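Long-range contacts in uncharacterized protein (Acinetobacter baumannii, PDB 4PAR), which recognises DNA containing 5-hydroxymethylcytosine and cuts it, pairing a probable PD-(D/E)XK-type nuclease domain with an SRA-like domain: residues Y63-I71 against I146-K154; Y177-L185 against R306-P316. The protein carries 3 engineered substitutions. All coordinates share one frame; numbering follows the deposited sequence.

Interaction 1. Residues Y63-I71 against I146-K154; sequences YFPQLGIHI and IIEEIKTAK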
# COMPACT_ATOMS: atom_id res chain seq x y z
N TYR F 63 24.05 -2.63 -13.94
CA TYR F 63 25.04 -1.58 -13.66
C TYR F 63 26.15 -2.00 -12.70
O TYR F 63 25.88 -2.43 -11.58
CB TYR F 63 24.32 -0.35 -13.09
CG TYR F 63 25.23 0.75 -12.57
CD1 TYR F 63 26.36 1.15 -13.27
CD2 TYR F 63 24.94 1.40 -11.38
CE1 TYR F 63 27.18 2.16 -12.80
CE2 TYR F 63 25.75 2.41 -10.90
CZ TYR F 63 26.87 2.79 -11.61
OH TYR F 63 27.67 3.80 -11.12
N PHE F 64 27.39 -1.88 -13.15
CA PHE F 64 28.56 -2.08 -12.30
C PHE F 64 29.18 -0.73 -11.96
O PHE F 64 29.80 -0.09 -12.82
CB PHE F 64 29.59 -2.98 -12.98
CG PHE F 64 29.05 -4.32 -13.39
CD1 PHE F 64 29.03 -5.38 -12.49
CD2 PHE F 64 28.58 -4.52 -14.67
CE1 PHE F 64 28.54 -6.61 -12.87
CE2 PHE F 64 28.09 -5.75 -15.05
CZ PHE F 64 28.07 -6.80 -14.15
N PRO F 65 29.02 -0.30 -10.70
CA PRO F 65 29.46 1.00 -10.18
C PRO F 65 30.97 1.14 -10.12
O PRO F 65 31.50 2.21 -10.38
CB PRO F 65 28.87 1.04 -8.77
CG PRO F 65 27.75 0.06 -8.80
CD PRO F 65 28.22 -1.03 -9.70
N GLN F 66 31.66 0.05 -9.76
CA GLN F 66 33.10 0.09 -9.61
C GLN F 66 33.79 0.30 -10.95
O GLN F 66 34.83 0.94 -11.03
CB GLN F 66 33.60 -1.19 -8.96
CG GLN F 66 32.90 -1.54 -7.67
CD GLN F 66 33.35 -2.86 -7.11
OE1 GLN F 66 33.00 -3.22 -5.99
NE2 GLN F 66 34.14 -3.60 -7.88
N LEU F 67 33.20 -0.27 -12.00
CA LEU F 67 33.76 -0.17 -13.34
C LEU F 67 33.11 0.93 -14.18
O LEU F 67 33.55 1.21 -15.29
CB LEU F 67 33.62 -1.51 -14.07
CG LEU F 67 34.46 -2.73 -13.65
CD1 LEU F 67 34.12 -3.22 -12.25
CD2 LEU F 67 34.27 -3.85 -14.66
N GLY F 68 32.07 1.56 -13.63
CA GLY F 68 31.29 2.53 -14.39
C GLY F 68 30.76 1.95 -15.68
O GLY F 68 30.84 2.58 -16.73
N ILE F 69 30.21 0.74 -15.62
CA ILE F 69 29.72 0.08 -16.83
C ILE F 69 28.24 -0.25 -16.78
O ILE F 69 27.76 -0.83 -15.80
CB ILE F 69 30.49 -1.22 -17.11
CG1 ILE F 69 31.95 -0.92 -17.45
CG2 ILE F 69 29.83 -1.99 -18.24
CD1 ILE F 69 32.68 -2.08 -18.06
N HIS F 70 27.52 0.09 -17.83
CA HIS F 70 26.11 -0.26 -17.91
C HIS F 70 25.85 -1.25 -19.03
O HIS F 70 26.61 -1.34 -19.99
CB HIS F 70 25.24 0.96 -18.11
CG HIS F 70 25.27 1.93 -16.98
ND1 HIS F 70 24.28 2.01 -16.04
CD2 HIS F 70 26.18 2.88 -16.65
CE1 HIS F 70 24.56 2.96 -15.17
NE2 HIS F 70 25.72 3.50 -15.52
N ILE F 71 24.77 -1.99 -18.87
CA ILE F 71 24.28 -2.89 -19.88
C ILE F 71 22.79 -2.66 -20.04
O ILE F 71 22.03 -2.68 -19.06
CB ILE F 71 24.57 -4.35 -19.53
CG1 ILE F 71 26.08 -4.60 -19.57
CG2 ILE F 71 23.87 -5.28 -20.50
CD1 ILE F 71 26.57 -5.52 -18.49
N ILE F 146 30.52 -8.81 -23.96
CA ILE F 146 30.30 -7.90 -22.84
C ILE F 146 31.04 -8.36 -21.58
O ILE F 146 31.70 -7.56 -20.90
CB ILE F 146 28.80 -7.74 -22.53
CG1 ILE F 146 28.17 -6.82 -23.58
CG2 ILE F 146 28.59 -7.16 -21.14
CD1 ILE F 146 26.71 -6.51 -23.33
N ILE F 147 30.95 -9.65 -21.28
CA ILE F 147 31.66 -10.24 -20.14
C ILE F 147 33.17 -10.02 -20.26
O ILE F 147 33.84 -9.71 -19.27
CB ILE F 147 31.38 -11.75 -20.03
CG1 ILE F 147 29.91 -11.99 -19.71
CG2 ILE F 147 32.23 -12.38 -18.94
CD1 ILE F 147 29.46 -13.41 -19.95
N GLU F 148 33.70 -10.18 -21.47
CA GLU F 148 35.13 -9.94 -21.67
C GLU F 148 35.51 -8.47 -21.44
O GLU F 148 36.56 -8.18 -20.87
CB GLU F 148 35.55 -10.37 -23.08
CG GLU F 148 35.99 -11.82 -23.15
CD GLU F 148 37.15 -12.13 -22.22
OE1 GLU F 148 37.99 -11.23 -21.99
OE2 GLU F 148 37.22 -13.27 -21.71
N GLU F 149 34.64 -7.56 -21.87
CA GLU F 149 34.87 -6.13 -21.63
C GLU F 149 34.88 -5.83 -20.13
O GLU F 149 35.72 -5.07 -19.64
CB GLU F 149 33.80 -5.29 -22.33
CG GLU F 149 34.00 -5.13 -23.83
CD GLU F 149 35.15 -4.19 -24.17
OE1 GLU F 149 35.63 -3.48 -23.27
OE2 GLU F 149 35.58 -4.18 -25.35
N ILE F 150 33.95 -6.45 -19.40
CA ILE F 150 33.90 -6.32 -17.95
C ILE F 150 35.18 -6.81 -17.30
O ILE F 150 35.78 -6.12 -16.48
CB ILE F 150 32.71 -7.10 -17.36
CG1 ILE F 150 31.38 -6.53 -17.88
CG2 ILE F 150 32.75 -7.06 -15.84
CD1 ILE F 150 30.18 -7.24 -17.33
N LYS F 151 35.60 -8.02 -17.67
CA LYS F 151 36.79 -8.62 -17.09
C LYS F 151 38.04 -7.78 -17.37
O LYS F 151 38.88 -7.60 -16.49
CB LYS F 151 36.99 -10.04 -17.62
CG LYS F 151 36.05 -11.07 -17.00
CD LYS F 151 36.38 -12.48 -17.47
CE LYS F 151 35.59 -13.51 -16.68
NZ LYS F 151 35.86 -14.89 -17.17
N THR F 152 38.15 -7.25 -18.59
CA THR F 152 39.34 -6.51 -18.96
C THR F 152 39.35 -5.13 -18.32
O THR F 152 40.41 -4.58 -18.02
CB THR F 152 39.49 -6.41 -20.51
OG1 THR F 152 40.84 -6.04 -20.84
CG2 THR F 152 38.52 -5.39 -21.10
N ALA F 153 38.17 -4.57 -18.08
CA ALA F 153 38.07 -3.32 -17.34
C ALA F 153 38.50 -3.55 -15.89
O ALA F 153 39.24 -2.76 -15.30
CB ALA F 153 36.66 -2.76 -17.40
N LYS F 154 38.03 -4.66 -15.33
CA LYS F 154 38.39 -5.05 -13.97
C LYS F 154 39.90 -5.22 -13.86
O LYS F 154 40.51 -4.86 -12.86
CB LYS F 154 37.68 -6.33 -13.55
CG LYS F 154 37.88 -6.68 -12.08
CD LYS F 154 37.70 -8.16 -11.81
CE LYS F 154 38.13 -8.51 -10.39
NZ LYS F 154 38.12 -9.98 -10.16
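Leu67, Ile69 and Ile71 face one side of helix 146-154, and strand 69-71 runs almost antiparallel to that helix, their axes 10.5 Å apart at closest approach and 170° between their directions. Phe64 and Ile69 exchange backbone bonds in a tight hairpin whose second arm opens with a G1 beta bulge: Gly68 and Ile69 both face Phe64. Gly68 has positive phi, a conformation that suits glycine, and the turn before it brings Leu67 up to Ala153.

The side chains that meet here are almost all apolar, with Leu67 CD2 also resting against the backbone of Ile150 and Lys154. Ile150 sits in the middle, meeting Phe64, Leu67 and Ile71. Its CD1 reaches the Phe64 ring obliquely, 3.4 Å from CE2, while its CG2 branch meets Leu67 CD2 at 3.7 Å; in each pair the side chains cross at about a right angle. CG1 of Ile150 lies anti to the carbonyl carbon (chi1 -63°), which carries CD1 to the ring and leaves CG2 for the turn. Leu67 CD2 also rests 3.8 Å from Ala153 CB, and the small methyl of Ala153 lets the turn come close to the helix. Ile69 CD1 approaches the same methyl from the strand. One turn back along the helix from Ile150, Ile71 CD1 touches Ile146 CG2 at 3.7 Å and lies in the plane of the Phe64 ring, at its edge. Beta branching suits Ile71 to its strand, and in Ile146 the second branch, CG2, is what meets it.

Lys154 lends its aliphatic base to Leu67, and its NZ forms a salt bridge with Asp39. Helix 26-37 packs against both segments, with Ile34 on Phe64, Ile33 on Ile71 and Leu37 on Ile150, while strand 119-124 flanks strand 69-74 and sends Phe121 against Ile69 and Ile146.

Interaction 2. Residues Y177-L185 against R306-P316; sequences YIDLGRISL and RVKSEVQTYSP. Engineered in segment 306-316: Ser309 (natural residue Cys).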
# COMPACT_ATOMS: atom_id res chain seq x y z
N TYR F 177 35.59 3.66 6.37
CA TYR F 177 35.94 4.84 5.58
C TYR F 177 36.85 5.78 6.37
O TYR F 177 37.65 6.51 5.78
CB TYR F 177 34.68 5.57 5.12
CG TYR F 177 33.90 4.81 4.07
CD1 TYR F 177 34.39 4.66 2.78
CD2 TYR F 177 32.66 4.25 4.38
CE1 TYR F 177 33.67 3.96 1.83
CE2 TYR F 177 31.94 3.55 3.43
CZ TYR F 177 32.45 3.41 2.15
OH TYR F 177 31.73 2.72 1.21
N ILE F 178 36.72 5.76 7.69
CA ILE F 178 37.66 6.47 8.54
C ILE F 178 39.04 5.84 8.38
O ILE F 178 40.04 6.54 8.23
CB ILE F 178 37.24 6.45 10.02
CG1 ILE F 178 35.93 7.23 10.21
CG2 ILE F 178 38.33 7.03 10.90
CD1 ILE F 178 35.32 7.08 11.59
N ASP F 179 39.08 4.51 8.38
CA ASP F 179 40.31 3.75 8.18
C ASP F 179 40.91 3.97 6.79
O ASP F 179 42.13 4.03 6.63
CB ASP F 179 40.06 2.26 8.39
CG ASP F 179 39.68 1.92 9.81
OD1 ASP F 179 39.53 2.86 10.62
OD2 ASP F 179 39.53 0.72 10.11
N LEU F 180 40.05 4.07 5.78
CA LEU F 180 40.51 4.28 4.42
C LEU F 180 41.13 5.66 4.31
O LEU F 180 42.14 5.86 3.63
CB LEU F 180 39.35 4.13 3.43
CG LEU F 180 39.69 4.17 1.94
CD1 LEU F 180 40.71 3.10 1.59
CD2 LEU F 180 38.43 4.01 1.09
N GLY F 181 40.53 6.62 5.00
CA GLY F 181 41.03 7.98 5.02
C GLY F 181 40.25 8.93 4.14
O GLY F 181 40.31 10.14 4.33
N ARG F 182 39.50 8.40 3.18
CA ARG F 182 38.77 9.26 2.25
C ARG F 182 37.44 8.68 1.78
O ARG F 182 37.18 7.48 1.89
CB ARG F 182 39.63 9.58 1.03
CG ARG F 182 40.12 8.36 0.27
CD ARG F 182 40.82 8.79 -1.01
NE ARG F 182 41.81 7.82 -1.46
CZ ARG F 182 42.70 8.06 -2.42
NH1 ARG F 182 42.72 9.24 -3.03
NH2 ARG F 182 43.57 7.12 -2.77
N ILE F 183 36.60 9.57 1.26
CA ILE F 183 35.33 9.21 0.66
C ILE F 183 35.28 9.79 -0.75
O ILE F 183 35.37 11.01 -0.94
CB ILE F 183 34.14 9.73 1.48
CG1 ILE F 183 34.08 9.01 2.83
CG2 ILE F 183 32.84 9.55 0.72
CD1 ILE F 183 32.93 9.44 3.71
N SER F 184 35.15 8.90 -1.72
CA SER F 184 35.25 9.27 -3.13
C SER F 184 34.00 8.90 -3.92
O SER F 184 33.19 8.09 -3.49
CB SER F 184 36.47 8.59 -3.76
OG SER F 184 36.49 8.76 -5.16
N LEU F 185 33.85 9.52 -5.09
CA LEU F 185 32.74 9.22 -5.98
C LEU F 185 32.99 7.91 -6.71
O LEU F 185 32.05 7.20 -7.06
CB LEU F 185 32.54 10.35 -6.98
CG LEU F 185 32.07 11.67 -6.38
CD1 LEU F 185 31.89 12.73 -7.45
CD2 LEU F 185 30.78 11.46 -5.61
N ARG F 306 30.92 22.04 -7.97
CA ARG F 306 31.67 20.95 -7.35
C ARG F 306 33.16 21.05 -7.67
O ARG F 306 33.58 20.83 -8.81
CB ARG F 306 31.13 19.60 -7.82
CG ARG F 306 31.84 18.41 -7.18
CD ARG F 306 31.28 17.10 -7.69
NE ARG F 306 31.69 16.81 -9.06
CZ ARG F 306 31.19 15.81 -9.79
NH1 ARG F 306 30.27 15.02 -9.28
NH2 ARG F 306 31.62 15.62 -11.03
N VAL F 307 33.95 21.39 -6.66
CA VAL F 307 35.39 21.52 -6.82
C VAL F 307 36.19 20.28 -6.43
O VAL F 307 37.37 20.18 -6.77
CB VAL F 307 35.92 22.71 -6.00
CG1 VAL F 307 35.37 24.01 -6.56
CG2 VAL F 307 35.56 22.55 -4.53
N LYS F 308 35.58 19.32 -5.74
CA LYS F 308 36.34 18.13 -5.34
C LYS F 308 35.50 16.86 -5.38
O LYS F 308 34.32 16.87 -5.02
CB LYS F 308 36.95 18.32 -3.94
CG LYS F 308 38.27 19.10 -3.93
CD LYS F 308 38.89 19.22 -2.54
CE LYS F 308 39.48 17.90 -2.04
NZ LYS F 308 40.70 17.47 -2.79
N SER F 309 36.11 15.77 -5.83
CA SER F 309 35.44 14.48 -5.89
C SER F 309 35.80 13.56 -4.71
O SER F 309 35.30 12.44 -4.62
CB SER F 309 35.77 13.78 -7.21
OG SER F 309 35.33 14.55 -8.31
N GLU F 310 36.67 14.04 -3.82
CA GLU F 310 37.12 13.23 -2.69
C GLU F 310 37.21 14.07 -1.42
O GLU F 310 37.63 15.23 -1.47
CB GLU F 310 38.48 12.60 -2.99
CG GLU F 310 38.49 11.72 -4.23
CD GLU F 310 39.87 11.16 -4.53
OE1 GLU F 310 40.86 11.68 -3.97
OE2 GLU F 310 39.96 10.20 -5.33
N VAL F 311 36.82 13.50 -0.28
CA VAL F 311 36.96 14.21 0.99
C VAL F 311 37.59 13.34 2.07
O VAL F 311 37.18 12.20 2.28
CB VAL F 311 35.60 14.76 1.50
CG1 VAL F 311 35.15 15.94 0.67
CG2 VAL F 311 34.54 13.67 1.50
N GLN F 312 38.59 13.88 2.76
CA GLN F 312 39.27 13.15 3.82
C GLN F 312 38.35 12.98 5.03
O GLN F 312 37.49 13.82 5.29
CB GLN F 312 40.57 13.85 4.21
CG GLN F 312 40.44 15.35 4.45
CD GLN F 312 41.78 16.02 4.72
OE1 GLN F 312 42.83 15.39 4.63
NE2 GLN F 312 41.74 17.31 5.05
N THR F 313 38.53 11.88 5.77
CA THR F 313 37.70 11.61 6.95
C THR F 313 38.47 11.88 8.24
O THR F 313 39.66 12.17 8.21
CB THR F 313 37.21 10.16 6.95
OG1 THR F 313 38.32 9.27 7.08
CG2 THR F 313 36.48 9.85 5.65
N TYR F 314 37.78 11.75 9.37
CA TYR F 314 38.39 12.05 10.67
C TYR F 314 37.82 11.19 11.80
O TYR F 314 36.62 10.91 11.83
CB TYR F 314 38.22 13.53 11.01
CG TYR F 314 38.82 14.49 10.01
CD1 TYR F 314 40.18 14.79 10.03
CD2 TYR F 314 38.03 15.10 9.04
CE1 TYR F 314 40.74 15.67 9.11
CE2 TYR F 314 38.58 15.98 8.11
CZ TYR F 314 39.93 16.26 8.15
OH TYR F 314 40.47 17.13 7.24
N SER F 315 38.68 10.80 12.73
CA SER F 315 38.26 10.01 13.89
C SER F 315 37.36 10.83 14.82
O SER F 315 37.42 12.06 14.80
CB SER F 315 39.49 9.50 14.66
OG SER F 315 40.30 8.68 13.84
N PRO F 316 36.51 10.15 15.62
CA PRO F 316 35.64 10.81 16.60
C PRO F 316 36.39 11.79 17.51
O PRO F 316 37.54 11.54 17.87
CB PRO F 316 35.09 9.64 17.41
CG PRO F 316 35.03 8.53 16.43
CD PRO F 316 36.24 8.70 15.54
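Arg182, Ile183 and Ser184 pair with Gln312, Val311 and Glu310 as neighbouring antiparallel strands, their axes 4.5 Å apart and 165° between their directions. This short ladder adds strand 182-184 to the curled sheet of the SRA-like domain, directly after helix 174-180. Ile183 and Val311 form the hydrogen-bonded pair, each N donating to the other's O, at 2.9 Å from Ile183 N to Val311 O. Leu185 N to Ser309 O extends the ladder one way, and Thr313 N to Gly181 O the other.

Gly181 leaves the helix with positive phi, at backbone angles where a side chain would press on the preceding carbonyl, so glycine fits the change from helix to strand.

On one face, Arg182 and Glu310 lie side by side, pointing the same way. Arg182 NH1 meets Glu310 OE1 at 3.2 Å in a salt bridge whose hydrogen bond is weak; the carboxylate comes to the guanidinium edge, the two planes 76° apart. Ser184 OG, held by Ala186 N, packs near Glu310 CG. On the other face, Ile183 CB lies 4.0 Å from Val311 CG2, and Ile183 CG1 meets Thr313 CG2; beta-branched residues suit these extended positions, and Phe272 of strand 268-276 packs against Ile183 as well.

Leu185 CD1 approaches Arg306 NH1, and the engineered Ser309 also lies beside Leu185 CD1. Thr313 serves both helix and strand: its CG2 faces Ile183, and with OG1 between backbone N and carbonyl carbon (chi1 65°) the Thr313 OG1 hydroxyl donates to Tyr177 O at 3.1 Å, approaching from the face of that carbonyl opposite to Gly181 N.

How the interactions relate
From the N terminus, the chain builds the nuclease-like domain first. Interaction 1 closes a loop of 74 intervening residues, bringing helix 136-159 back over the hairpin of strands 57-64 and 69-74. The chain then enters the SRA-like domain, where interaction 2 closes a longer loop of 120 residues and joins strand 182-184 to the end of strand 302-312. The two loops follow one another in series, neither nesting nor crossing, and each belongs to a different domain. The centres of the two contacts are 25 Å apart and their nearest atoms about 6 Å, without touching: one ties helix to sheet, the other strand to strand.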